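Local atomic coordinates of transglutaminase-like domain-containing protein (Streptococcus suis, PDB entry 4XZ7), a protein that has transglutaminase activity, probably crosslinking glutamine and lysine side chains of proteins, and acts as an antiphagocytic virulence factor of the bacterium. Residues B[206-211]-B[276-281]; B[369-374]-B[379-384]; B[28-33]-B[70-75]. All blocks are in the same frame, centred on the assembly; numbering follows the deposited sequence.

Contact 1: B[206-211]-B[276-281]; sequences EAMKQS and NMLGLP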
ATOM      1  N   GLU B 206     -13.674 -20.024 -28.838  1.00 35.54           N
ATOM      2  CA  GLU B 206     -14.619 -20.572 -29.816  1.00 44.37           C
ATOM      3  C   GLU B 206     -15.829 -21.231 -29.149  1.00 48.90           C
ATOM      4  O   GLU B 206     -16.446 -22.135 -29.712  1.00 47.89           O
ATOM      5  CB  GLU B 206     -13.918 -21.568 -30.744  1.00 44.92           C
ATOM      6  CG  GLU B 206     -12.715 -20.974 -31.472  1.00 54.17           C
ATOM      7  CD  GLU B 206     -12.084 -21.941 -32.461  1.00 62.76           C
ATOM      8  OE1 GLU B 206     -12.320 -23.159 -32.337  1.00 69.36           O
ATOM      9  OE2 GLU B 206     -11.357 -21.479 -33.367  1.00 61.65           O
ATOM     10  N   ALA B 207     -16.180 -20.761 -27.956  1.00 48.80           N
ATOM     11  CA  ALA B 207     -17.303 -21.329 -27.217  1.00 44.57           C
ATOM     12  C   ALA B 207     -18.616 -21.213 -27.989  1.00 45.84           C
ATOM     13  O   ALA B 207     -19.455 -22.106 -27.927  1.00 44.05           O
ATOM     14  CB  ALA B 207     -17.436 -20.662 -25.859  1.00 38.48           C
ATOM     15  N   MET B 208     -18.793 -20.114 -28.717  1.00 49.61           N
ATOM     16  CA  MET B 208     -20.041 -19.890 -29.442  1.00 46.44           C
ATOM     17  C   MET B 208     -20.184 -20.867 -30.602  1.00 49.95           C
ATOM     18  O   MET B 208     -21.286 -21.110 -31.073  1.00 57.57           O
ATOM     19  CB  MET B 208     -20.124 -18.445 -29.943  1.00 47.58           C
ATOM     20  CG  MET B 208     -20.541 -17.440 -28.874  1.00 45.03           C
ATOM     21  SD  MET B 208     -22.179 -17.764 -28.171  1.00 88.62           S
ATOM     22  CE  MET B 208     -23.248 -16.954 -29.361  1.00 70.78           C
ATOM     23  N   LYS B 209     -19.067 -21.440 -31.045  1.00 51.83           N
ATOM     24  CA  LYS B 209     -19.071 -22.415 -32.138  1.00 52.56           C
ATOM     25  C   LYS B 209     -19.509 -23.804 -31.678  1.00 51.22           C
ATOM     26  O   LYS B 209     -19.729 -24.691 -32.499  1.00 50.18           O
ATOM     27  CB  LYS B 209     -17.684 -22.517 -32.778  1.00 48.46           C
ATOM     28  CG  LYS B 209     -17.177 -21.255 -33.439  1.00 50.68           C
ATOM     29  CD  LYS B 209     -15.878 -21.550 -34.192  1.00 53.38           C
ATOM     30  CE  LYS B 209     -15.178 -20.282 -34.664  1.00 53.06           C
ATOM     31  NZ  LYS B 209     -13.895 -20.601 -35.367  1.00 54.39           N
ATOM     32  N   GLN B 210     -19.625 -23.994 -30.369  1.00 49.28           N
ATOM     33  CA  GLN B 210     -20.029 -25.286 -29.818  1.00 53.09           C
ATOM     34  C   GLN B 210     -21.551 -25.468 -29.855  1.00 57.90           C
ATOM     35  O   GLN B 210     -22.302 -24.510 -29.664  1.00 61.69           O
ATOM     36  CB  GLN B 210     -19.519 -25.426 -28.387  1.00 50.66           C
ATOM     37  CG  GLN B 210     -18.069 -25.004 -28.213  1.00 50.71           C
ATOM     38  CD  GLN B 210     -17.117 -25.813 -29.075  1.00 54.66           C
ATOM     39  OE1 GLN B 210     -17.185 -27.048 -29.109  1.00 57.93           O
ATOM     40  NE2 GLN B 210     -16.222 -25.120 -29.779  1.00 53.05           N
ATOM     41  N   SER B 211     -22.009 -26.695 -30.085  1.00 54.46           N
ATOM     42  CA  SER B 211     -23.445 -26.927 -30.198  1.00 60.44           C
ATOM     43  C   SER B 211     -24.129 -26.723 -28.854  1.00 64.07           C
ATOM     44  O   SER B 211     -24.886 -25.759 -28.665  1.00 66.62           O
ATOM     45  CB  SER B 211     -23.740 -28.332 -30.741  1.00 58.58           C
ATOM     46  OG  SER B 211     -23.258 -29.348 -29.880  1.00 63.88           O
ATOM     47  N   ASN B 276     -22.305 -15.798 -17.913  1.00 38.80           N
ATOM     48  CA  ASN B 276     -23.507 -14.980 -17.889  1.00 32.79           C
ATOM     49  C   ASN B 276     -23.662 -14.296 -19.241  1.00 40.43           C
ATOM     50  O   ASN B 276     -24.768 -14.227 -19.774  1.00 47.27           O
ATOM     51  CB  ASN B 276     -23.475 -13.961 -16.747  1.00 31.39           C
ATOM     52  CG  ASN B 276     -23.833 -14.579 -15.406  1.00 35.69           C
ATOM     53  OD1 ASN B 276     -24.678 -15.464 -15.330  1.00 31.89           O
ATOM     54  ND2 ASN B 276     -23.170 -14.128 -14.341  1.00 30.07           N
ATOM     55  N   MET B 277     -22.558 -13.815 -19.808  1.00 32.34           N
ATOM     56  CA  MET B 277     -22.596 -13.264 -21.156  1.00 35.97           C
ATOM     57  C   MET B 277     -23.134 -14.291 -22.160  1.00 48.96           C
ATOM     58  O   MET B 277     -23.895 -13.947 -23.064  1.00 52.02           O
ATOM     59  CB  MET B 277     -21.208 -12.795 -21.585  1.00 32.28           C
ATOM     60  CG  MET B 277     -20.744 -11.508 -20.903  1.00 31.34           C
ATOM     61  SD  MET B 277     -19.058 -11.049 -21.331  1.00 39.94           S
ATOM     62  CE  MET B 277     -19.169 -10.892 -23.112  1.00 69.76           C
ATOM     63  N   LEU B 278     -22.746 -15.551 -21.985  1.00 45.42           N
ATOM     64  CA  LEU B 278     -23.105 -16.615 -22.916  1.00 40.17           C
ATOM     65  C   LEU B 278     -24.503 -17.174 -22.672  1.00 40.10           C
ATOM     66  O   LEU B 278     -24.898 -18.158 -23.286  1.00 50.71           O
ATOM     67  CB  LEU B 278     -22.080 -17.750 -22.828  1.00 43.72           C
ATOM     68  CG  LEU B 278     -20.674 -17.473 -23.360  1.00 40.11           C
ATOM     69  CD1 LEU B 278     -19.679 -18.536 -22.882  1.00 39.29           C
ATOM     70  CD2 LEU B 278     -20.694 -17.390 -24.880  1.00 35.12           C
ATOM     71  N   GLY B 279     -25.249 -16.558 -21.766  1.00 41.03           N
ATOM     72  CA  GLY B 279     -26.587 -17.028 -21.460  1.00 43.75           C
ATOM     73  C   GLY B 279     -26.588 -18.204 -20.503  1.00 47.71           C
ATOM     74  O   GLY B 279     -27.568 -18.933 -20.412  1.00 47.14           O
ATOM     75  N   LEU B 280     -25.491 -18.394 -19.778  1.00 35.50           N
ATOM     76  CA  LEU B 280     -25.400 -19.508 -18.852  1.00 35.15           C
ATOM     77  C   LEU B 280     -25.326 -18.991 -17.410  1.00 38.84           C
ATOM     78  O   LEU B 280     -24.233 -18.684 -16.918  1.00 32.97           O
ATOM     79  CB  LEU B 280     -24.177 -20.365 -19.179  1.00 40.16           C
ATOM     80  CG  LEU B 280     -24.222 -21.469 -20.243  1.00 48.45           C
ATOM     81  CD1 LEU B 280     -25.527 -21.478 -21.012  1.00 39.53           C
ATOM     82  CD2 LEU B 280     -23.016 -21.336 -21.183  1.00 49.53           C
ATOM     83  N   PRO B 281     -26.489 -18.871 -16.737  1.00 40.59           N
ATOM     84  CA  PRO B 281     -26.559 -18.338 -15.365  1.00 39.01           C
ATOM     85  C   PRO B 281     -25.442 -18.862 -14.472  1.00 43.09           C
ATOM     86  O   PRO B 281     -25.324 -20.081 -14.300  1.00 38.40           O
ATOM     87  CB  PRO B 281     -27.919 -18.824 -14.875  1.00 38.41           C
ATOM     88  CG  PRO B 281     -28.768 -18.789 -16.144  1.00 36.33           C
ATOM     89  CD  PRO B 281     -27.823 -19.239 -17.250  1.00 39.65           C
TER

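Contact 2: B[369-374]-B[379-384]; sequences KTADLL and EKSLVG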
ATOM      1  N   LYS B 369     -33.824 -13.093 -16.755  1.00 40.56           N
ATOM      2  CA  LYS B 369     -33.223 -12.830 -18.058  1.00 43.80           C
ATOM      3  C   LYS B 369     -31.726 -12.810 -17.841  1.00 46.59           C
ATOM      4  O   LYS B 369     -31.257 -12.113 -16.944  1.00 45.79           O
ATOM      5  CB  LYS B 369     -33.691 -11.499 -18.648  1.00 45.38           C
ATOM      6  CG  LYS B 369     -35.208 -11.361 -18.798  1.00 54.84           C
ATOM      7  CD  LYS B 369     -35.576 -10.088 -19.561  1.00 57.77           C
ATOM      8  CE  LYS B 369     -36.956  -9.575 -19.166  1.00 61.04           C
ATOM      9  NZ  LYS B 369     -37.011  -9.222 -17.719  1.00 61.76           N
ATOM     10  N   THR B 370     -30.971 -13.556 -18.641  1.00 48.44           N
ATOM     11  CA  THR B 370     -29.533 -13.671 -18.402  1.00 46.70           C
ATOM     12  C   THR B 370     -28.794 -12.325 -18.504  1.00 46.18           C
ATOM     13  O   THR B 370     -27.815 -12.101 -17.785  1.00 45.04           O
ATOM     14  CB  THR B 370     -28.873 -14.687 -19.370  1.00 46.82           C
ATOM     15  OG1 THR B 370     -28.822 -14.151 -20.697  1.00 50.55           O
ATOM     16  CG2 THR B 370     -29.643 -15.994 -19.373  1.00 46.94           C
ATOM     17  N   ALA B 371     -29.262 -11.423 -19.366  1.00 43.21           N
ATOM     18  CA  ALA B 371     -28.586 -10.137 -19.508  1.00 44.72           C
ATOM     19  C   ALA B 371     -28.732  -9.299 -18.235  1.00 47.29           C
ATOM     20  O   ALA B 371     -27.820  -8.558 -17.861  1.00 39.19           O
ATOM     21  CB  ALA B 371     -29.110  -9.393 -20.688  1.00 41.95           C
ATOM     22  N   ASP B 372     -29.881  -9.431 -17.576  1.00 51.09           N
ATOM     23  CA  ASP B 372     -30.093  -8.817 -16.263  1.00 48.23           C
ATOM     24  C   ASP B 372     -29.058  -9.298 -15.256  1.00 44.77           C
ATOM     25  O   ASP B 372     -28.609  -8.526 -14.410  1.00 41.24           O
ATOM     26  CB  ASP B 372     -31.494  -9.125 -15.730  1.00 48.13           C
ATOM     27  CG  ASP B 372     -32.568  -8.331 -16.427  1.00 47.30           C
ATOM     28  OD1 ASP B 372     -32.224  -7.270 -16.997  1.00 44.37           O
ATOM     29  OD2 ASP B 372     -33.743  -8.771 -16.401  1.00 43.91           O
ATOM     30  N   LEU B 373     -28.675 -10.573 -15.351  1.00 46.00           N
ATOM     31  CA  LEU B 373     -27.704 -11.144 -14.421  1.00 33.54           C
ATOM     32  C   LEU B 373     -26.344 -10.432 -14.507  1.00 41.35           C
ATOM     33  O   LEU B 373     -25.525 -10.519 -13.589  1.00 41.61           O
ATOM     34  CB  LEU B 373     -27.533 -12.643 -14.682  1.00 33.62           C
ATOM     35  CG  LEU B 373     -28.745 -13.562 -14.472  1.00 34.69           C
ATOM     36  CD1 LEU B 373     -28.326 -15.024 -14.588  1.00 36.27           C
ATOM     37  CD2 LEU B 373     -29.434 -13.305 -13.140  1.00 34.74           C
ATOM     38  N   LEU B 374     -26.111  -9.732 -15.610  1.00 36.87           N
ATOM     39  CA  LEU B 374     -24.878  -8.972 -15.805  1.00 38.96           C
ATOM     40  C   LEU B 374     -24.847  -7.649 -15.027  1.00 40.75           C
ATOM     41  O   LEU B 374     -23.771  -7.068 -14.833  1.00 35.48           O
ATOM     42  CB  LEU B 374     -24.679  -8.676 -17.288  1.00 32.15           C
ATOM     43  CG  LEU B 374     -24.297  -9.841 -18.184  1.00 35.07           C
ATOM     44  CD1 LEU B 374     -24.318  -9.392 -19.645  1.00 33.17           C
ATOM     45  CD2 LEU B 374     -22.901 -10.345 -17.787  1.00 31.07           C
ATOM     46  N   GLU B 379     -25.416  -4.879 -22.723  1.00 50.13           N
ATOM     47  CA  GLU B 379     -25.382  -5.018 -24.167  1.00 56.02           C
ATOM     48  C   GLU B 379     -24.347  -6.041 -24.607  1.00 47.86           C
ATOM     49  O   GLU B 379     -24.466  -6.613 -25.683  1.00 49.23           O
ATOM     50  CB  GLU B 379     -25.096  -3.669 -24.831  1.00 68.51           C
ATOM     51  CG  GLU B 379     -23.621  -3.413 -25.111  1.00 72.52           C
ATOM     52  CD  GLU B 379     -23.318  -3.378 -26.597  1.00 74.54           C
ATOM     53  OE1 GLU B 379     -22.187  -3.747 -26.982  1.00 79.74           O
ATOM     54  OE2 GLU B 379     -24.211  -2.974 -27.374  1.00 69.87           O
ATOM     55  N   LYS B 380     -23.336  -6.292 -23.782  1.00 46.90           N
ATOM     56  CA  LYS B 380     -22.278  -7.203 -24.201  1.00 49.22           C
ATOM     57  C   LYS B 380     -22.741  -8.658 -24.135  1.00 52.96           C
ATOM     58  O   LYS B 380     -22.037  -9.560 -24.596  1.00 61.78           O
ATOM     59  CB  LYS B 380     -21.013  -6.992 -23.365  1.00 52.69           C
ATOM     60  CG  LYS B 380     -19.791  -6.693 -24.224  1.00 56.05           C
ATOM     61  CD  LYS B 380     -20.048  -5.492 -25.136  1.00 58.56           C
ATOM     62  CE  LYS B 380     -19.170  -5.540 -26.383  1.00 62.46           C
ATOM     63  NZ  LYS B 380     -17.742  -5.830 -26.057  1.00 62.22           N
ATOM     64  N   SER B 381     -23.926  -8.878 -23.567  1.00 50.54           N
ATOM     65  CA  SER B 381     -24.602 -10.171 -23.653  1.00 51.81           C
ATOM     66  C   SER B 381     -24.617 -10.680 -25.094  1.00 49.42           C
ATOM     67  O   SER B 381     -24.850  -9.915 -26.029  1.00 45.27           O
ATOM     68  CB  SER B 381     -26.032 -10.067 -23.117  1.00 55.04           C
ATOM     69  OG  SER B 381     -26.793 -11.225 -23.429  1.00 53.51           O
ATOM     70  N   LEU B 382     -24.348 -11.969 -25.258  1.00 48.55           N
ATOM     71  CA  LEU B 382     -24.219 -12.577 -26.576  1.00 50.01           C
ATOM     72  C   LEU B 382     -25.479 -13.312 -26.966  1.00 45.88           C
ATOM     73  O   LEU B 382     -25.541 -13.953 -28.013  1.00 48.68           O
ATOM     74  CB  LEU B 382     -23.034 -13.535 -26.600  1.00 49.38           C
ATOM     75  CG  LEU B 382     -21.704 -12.880 -26.227  1.00 49.00           C
ATOM     76  CD1 LEU B 382     -21.021 -13.671 -25.132  1.00 37.18           C
ATOM     77  CD2 LEU B 382     -20.832 -12.773 -27.463  1.00 51.02           C
ATOM     78  N   VAL B 383     -26.482 -13.224 -26.105  1.00 44.92           N
ATOM     79  CA  VAL B 383     -27.747 -13.905 -26.333  1.00 51.67           C
ATOM     80  C   VAL B 383     -28.900 -12.910 -26.254  1.00 47.45           C
ATOM     81  O   VAL B 383     -30.038 -13.280 -25.959  1.00 49.08           O
ATOM     82  CB  VAL B 383     -27.961 -15.046 -25.311  1.00 50.86           C
ATOM     83  CG1 VAL B 383     -26.945 -16.166 -25.540  1.00 40.75           C
ATOM     84  CG2 VAL B 383     -27.861 -14.508 -23.877  1.00 50.33           C
ATOM     85  N   GLY B 384     -28.596 -11.643 -26.515  1.00 43.53           N
ATOM     86  CA  GLY B 384     -29.603 -10.602 -26.461  1.00 49.56           C
ATOM     87  C   GLY B 384     -29.999 -10.253 -25.039  1.00 53.48           C
ATOM     88  O   GLY B 384     -29.355 -10.681 -24.072  1.00 47.73           O
TER
HETATM   89  O   HOH W   1     -30.632 -12.248 -21.658  1.00 52.80           O

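Contact 3: B[28-33]-B[70-75]; sequences DYSSDQ and GKVTQN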
ATOM      1  N   ASP B  28      10.189  31.023 -29.932  1.00 47.59           N
ATOM      2  CA  ASP B  28      11.016  32.113 -30.435  1.00 46.72           C
ATOM      3  C   ASP B  28      12.409  31.662 -30.861  1.00 44.59           C
ATOM      4  O   ASP B  28      12.893  32.066 -31.919  1.00 47.50           O
ATOM      5  CB  ASP B  28      11.126  33.231 -29.407  1.00 51.14           C
ATOM      6  CG  ASP B  28       9.997  34.217 -29.524  1.00 54.60           C
ATOM      7  OD1 ASP B  28       8.877  33.881 -29.090  1.00 53.97           O
ATOM      8  OD2 ASP B  28      10.226  35.320 -30.070  1.00 62.82           O
ATOM      9  N   TYR B  29      13.055  30.821 -30.061  1.00 32.77           N
ATOM     10  CA  TYR B  29      14.467  30.550 -30.280  1.00 39.47           C
ATOM     11  C   TYR B  29      14.731  29.247 -31.033  1.00 43.84           C
ATOM     12  O   TYR B  29      15.855  28.975 -31.455  1.00 49.13           O
ATOM     13  CB  TYR B  29      15.180  30.547 -28.929  1.00 54.73           C
ATOM     14  CG  TYR B  29      14.939  31.832 -28.155  1.00 70.81           C
ATOM     15  CD1 TYR B  29      15.087  33.072 -28.772  1.00 73.95           C
ATOM     16  CD2 TYR B  29      14.537  31.807 -26.822  1.00 75.66           C
ATOM     17  CE1 TYR B  29      14.865  34.250 -28.082  1.00 77.50           C
ATOM     18  CE2 TYR B  29      14.305  32.986 -26.122  1.00 80.37           C
ATOM     19  CZ  TYR B  29      14.473  34.205 -26.760  1.00 81.89           C
ATOM     20  OH  TYR B  29      14.250  35.382 -26.078  1.00 85.59           O
ATOM     21  N   SER B  30      13.690  28.446 -31.213  1.00 43.78           N
ATOM     22  CA  SER B  30      13.855  27.122 -31.793  1.00 42.16           C
ATOM     23  C   SER B  30      12.618  26.697 -32.576  1.00 39.31           C
ATOM     24  O   SER B  30      12.157  25.565 -32.436  1.00 37.28           O
ATOM     25  CB  SER B  30      14.148  26.094 -30.689  1.00 42.72           C
ATOM     26  OG  SER B  30      15.277  26.461 -29.912  1.00 38.19           O
ATOM     27  N   SER B  31      12.088  27.598 -33.397  1.00 32.10           N
ATOM     28  CA  SER B  31      10.807  27.364 -34.063  1.00 42.51           C
ATOM     29  C   SER B  31      10.817  26.178 -35.018  1.00 40.11           C
ATOM     30  O   SER B  31       9.778  25.580 -35.266  1.00 36.40           O
ATOM     31  CB  SER B  31      10.373  28.613 -34.830  1.00 34.30           C
ATOM     32  OG  SER B  31      11.421  29.068 -35.663  1.00 44.73           O
ATOM     33  N   ASP B  32      11.986  25.857 -35.563  1.00 38.64           N
ATOM     34  CA  ASP B  32      12.087  24.795 -36.552  1.00 41.80           C
ATOM     35  C   ASP B  32      12.306  23.455 -35.891  1.00 40.69           C
ATOM     36  O   ASP B  32      12.140  22.412 -36.527  1.00 40.01           O
ATOM     37  CB  ASP B  32      13.229  25.068 -37.535  1.00 52.34           C
ATOM     38  CG  ASP B  32      13.312  24.019 -38.643  1.00 59.81           C
ATOM     39  OD1 ASP B  32      12.244  23.566 -39.119  1.00 56.00           O
ATOM     40  OD2 ASP B  32      14.443  23.636 -39.026  1.00 64.99           O
ATOM     41  N   GLN B  33      12.675  23.484 -34.612  1.00 31.38           N
ATOM     42  CA  GLN B  33      13.058  22.271 -33.902  1.00 36.57           C
ATOM     43  C   GLN B  33      11.858  21.491 -33.381  1.00 41.48           C
ATOM     44  O   GLN B  33      11.012  22.023 -32.654  1.00 29.36           O
ATOM     45  CB  GLN B  33      13.993  22.596 -32.739  1.00 29.12           C
ATOM     46  CG  GLN B  33      14.700  21.358 -32.188  1.00 29.77           C
ATOM     47  CD  GLN B  33      15.745  20.819 -33.144  1.00 32.20           C
ATOM     48  OE1 GLN B  33      16.185  21.529 -34.042  1.00 43.64           O
ATOM     49  NE2 GLN B  33      16.145  19.555 -32.959  1.00 28.09           N
ATOM     50  N   GLY B  70      19.690  32.998 -20.927  1.00 29.09           N
ATOM     51  CA  GLY B  70      18.851  33.296 -22.073  1.00 29.37           C
ATOM     52  C   GLY B  70      18.625  32.117 -23.006  1.00 29.29           C
ATOM     53  O   GLY B  70      17.876  32.227 -23.974  1.00 35.55           O
ATOM     54  N   LYS B  71      19.260  30.987 -22.729  1.00 25.07           N
ATOM     55  CA  LYS B  71      19.153  29.845 -23.636  1.00 33.31           C
ATOM     56  C   LYS B  71      18.143  28.794 -23.188  1.00 25.01           C
ATOM     57  O   LYS B  71      18.168  28.326 -22.052  1.00 26.53           O
ATOM     58  CB  LYS B  71      20.515  29.193 -23.823  1.00 36.26           C
ATOM     59  CG  LYS B  71      21.550  30.126 -24.429  1.00 42.05           C
ATOM     60  CD  LYS B  71      22.720  29.333 -24.969  1.00 47.54           C
ATOM     61  CE  LYS B  71      23.067  28.155 -24.059  1.00 44.60           C
ATOM     62  NZ  LYS B  71      24.031  27.228 -24.715  1.00 33.30           N
ATOM     63  N   VAL B  72      17.270  28.403 -24.111  1.00 24.73           N
ATOM     64  CA  VAL B  72      16.243  27.409 -23.823  1.00 24.20           C
ATOM     65  C   VAL B  72      16.771  25.972 -23.963  1.00 23.58           C
ATOM     66  O   VAL B  72      16.174  25.035 -23.444  1.00 22.93           O
ATOM     67  CB  VAL B  72      15.002  27.609 -24.736  1.00 25.00           C
ATOM     68  CG1 VAL B  72      14.295  28.920 -24.383  1.00 25.53           C
ATOM     69  CG2 VAL B  72      15.401  27.601 -26.192  1.00 25.89           C
ATOM     70  N   THR B  73      17.885  25.803 -24.670  1.00 23.86           N
ATOM     71  CA  THR B  73      18.499  24.488 -24.802  1.00 23.37           C
ATOM     72  C   THR B  73      20.012  24.530 -24.639  1.00 23.24           C
ATOM     73  O   THR B  73      20.639  25.571 -24.810  1.00 23.84           O
ATOM     74  CB  THR B  73      18.192  23.834 -26.168  1.00 25.92           C
ATOM     75  OG1 THR B  73      18.706  24.652 -27.232  1.00 25.05           O
ATOM     76  CG2 THR B  73      16.693  23.626 -26.352  1.00 24.18           C
ATOM     77  N   GLN B  74      20.568  23.366 -24.321  1.00 22.60           N
ATOM     78  CA  GLN B  74      22.003  23.109 -24.247  1.00 26.34           C
ATOM     79  C   GLN B  74      22.428  22.213 -25.412  1.00 24.29           C
ATOM     80  O   GLN B  74      21.829  21.164 -25.653  1.00 27.01           O
ATOM     81  CB  GLN B  74      22.355  22.439 -22.907  1.00 21.48           C
ATOM     82  CG  GLN B  74      21.917  23.248 -21.684  1.00 21.06           C
ATOM     83  CD  GLN B  74      22.688  24.572 -21.565  1.00 28.55           C
ATOM     84  OE1 GLN B  74      23.918  24.600 -21.704  1.00 21.68           O
ATOM     85  NE2 GLN B  74      21.962  25.670 -21.324  1.00 21.80           N
ATOM     86  N   ASN B  75      23.459  22.624 -26.134  1.00 23.62           N
ATOM     87  CA  ASN B  75      23.913  21.877 -27.288  1.00 25.04           C
ATOM     88  C   ASN B  75      24.771  20.747 -26.760  1.00 27.90           C
ATOM     89  O   ASN B  75      25.863  20.983 -26.259  1.00 23.94           O
ATOM     90  CB  ASN B  75      24.686  22.789 -28.258  1.00 30.82           C
ATOM     91  CG  ASN B  75      25.185  22.062 -29.500  1.00 36.22           C
ATOM     92  OD1 ASN B  75      24.498  21.209 -30.056  1.00 35.57           O
ATOM     93  ND2 ASN B  75      26.403  22.400 -29.938  1.00 37.27           N
TER
HETATM   94  O   HOH W   2      17.251  24.998 -30.001  1.00 40.66           O

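Contact 1: B[206-211]-B[276-281]
Leu278 lays its two methyl groups against two neighbouring residues of the 206-211 turn. Its CD2 meets the thioether of Met208, with SD 3.6 Å from that methyl, and CD1 faces the CB of Ala207 at 4.3 Å. The methionine and leucine side chains run past each other in opposite directions, so they touch alongside rather than end to end. Met208 reaches this position because its chain folds at chi2 (-61°) and chi3 (-85°), which brings sulfur and CG, rather than the terminal CE, beside the leucine. The contact is small and wholly apolar, and no hydrogen bond crosses it.

Each segment is shaped by the end of a helix. Glu206 closes helix 188-205 in a Schellman motif, and its carbonyl O then holds the short 3-10 turn together: Lys209 N and Gln210 NE2 approach it from opposite faces of the carbonyl plane. The hydrogen bond from the Gln210 side-chain amide is nearly straight (171° at the hydrogen), with NE2 3.0 Å from Glu206 O. On the partner side Gly279, with positive phi, is the C-prime residue of a second Schellman motif, in which its N bonds to Asn276 O, 3.1 Å away, just after Leu278 leaves the helix.

Both segments belong to the transglutaminase-like region. Leu278 also rests on Ile202 of helix 188-205, while Gln210 packs on helix 213-227. Beyond the glycine, Leu280 and Pro281 lean on strand 294-302. The contact thus brings together the C-terminal ends of helices 188-205 and 264-277, next to the five-stranded sheet containing that strand.

Contact 2: B[369-374]-B[379-384]
Ala371 and Ser381 bring the two backbones closest, their CA atoms 5.7 Å apart, where the helix-like turn 370-374 faces the irregular loop that follows the short 3-10 segment at 379-380. The CB of Ala371 faces two parts of the other segment, 3.6 Å from Gly384 O and 4.0 Å from Ser381 CB. One helical turn further along, Leu374 extends its CD1 methyl to Ser381 CB at 3.9 Å. At the other end Thr370 and Val383 cross at about a right angle, and the threonine hydroxyl OG1 lies 3.3 Å from the valine CG2 methyl.

The hydroxyl of Ser381 turns back into its own segment. With OG opposite the backbone N (chi1 168°), it donates to Gly384 O at 2.7 Å, tilted 23° from the carbonyl plane, and receives a weak bond from Val383 N. These two bonds tie the serine side chain to the loop that Ala371 and Leu374 pack against.

No direct hydrogen bond joins the segments; a single water does so instead. It accepts from Ala371 N at 2.8 Å, donates to Gly384 O, and also bonds to Thr370 OG1. Gly384 O is thus gripped by both the serine hydroxyl and the water. Around this core, Leu374 and Leu382 reach helix 264-277, and Leu373 packs on Leu137 of the second subunit.

The chemistry is therefore that of a tight return of the chain over four intervening residues. The direct touches are van der Waals contacts, mostly of methyl groups, while the water takes up the N-H of buried Ala371 and shares Gly384 O with the hydroxyl of Ser381.

Contact 3: B[28-33]-B[70-75]
Val72 is the tightly packed part of this contact, its two methyls divided between neighbouring residues at the end of helix 19-29. CG1 approaches the Tyr29 ring at its edge, near the ring plane, and lies 3.8 Å from CD2. CG2 instead turns to the backbone end of the same side chain, 4.0 Å from Tyr29 CB, and to Ser30 OG at 3.9 Å. The tyrosine and valine side chains cross at about a right angle, and the ring is touched at its edge. With chi1 -67° at Val72, CG1 is directed at that edge and CG2 at Tyr29 CB and Ser30. The valine is buried, and it also settles on Phe22, Lys25 and Leu26 of helix 19-29.

Farther out the fit is looser. The outer part of the tyrosine ring passes the backbone of Gly70, with CE2 4.2 Å from Gly70 O. Tyr29 is exposed and poorly ordered, so both ring contacts carry some uncertainty, and the packing of Val72 on helix 19-29 is the firmer part. One face of the ring is partly overlaid by the CB of Asp28. On the other flank, a water spans the gap between the two segments, 3.1 Å from Thr73 OG1; its 2.5 Å distance from Ser30 OG is unusually short and the exact value doubtful. Ser30 also begins a type I beta turn that runs to Gln33.

Strand 74-76 then enters the sheet beside strand 79-86, where Gln74 pairs with His81. The chemistry implies that the helix end is seated on the loop leading to that strand through apolar contact at Val72, while hydroxyl groups and a bridging water join the two segments at the margin.

Contact 3 comes first along the chain, and contacts 1 and 2 follow in that order, each closing before the next opens. Contacts 1 and 2 adjoin one another, with centres 11 Å apart, and share the end of helix 264-277: Met277 O and Leu382 N are 3.0 Å apart, a probable hydrogen bond, and Val383 packs on Leu278 and Gly279. The C-terminal loop is thereby fastened to the transglutaminase-like region. Contact 3 lies about 60 Å from contact 1 and 58 Å from contact 2, centre to centre, beside a separate N-terminal mixed sheet. The chain is thus elongated, with the N-terminal sheet region held well apart from the transglutaminase-like region.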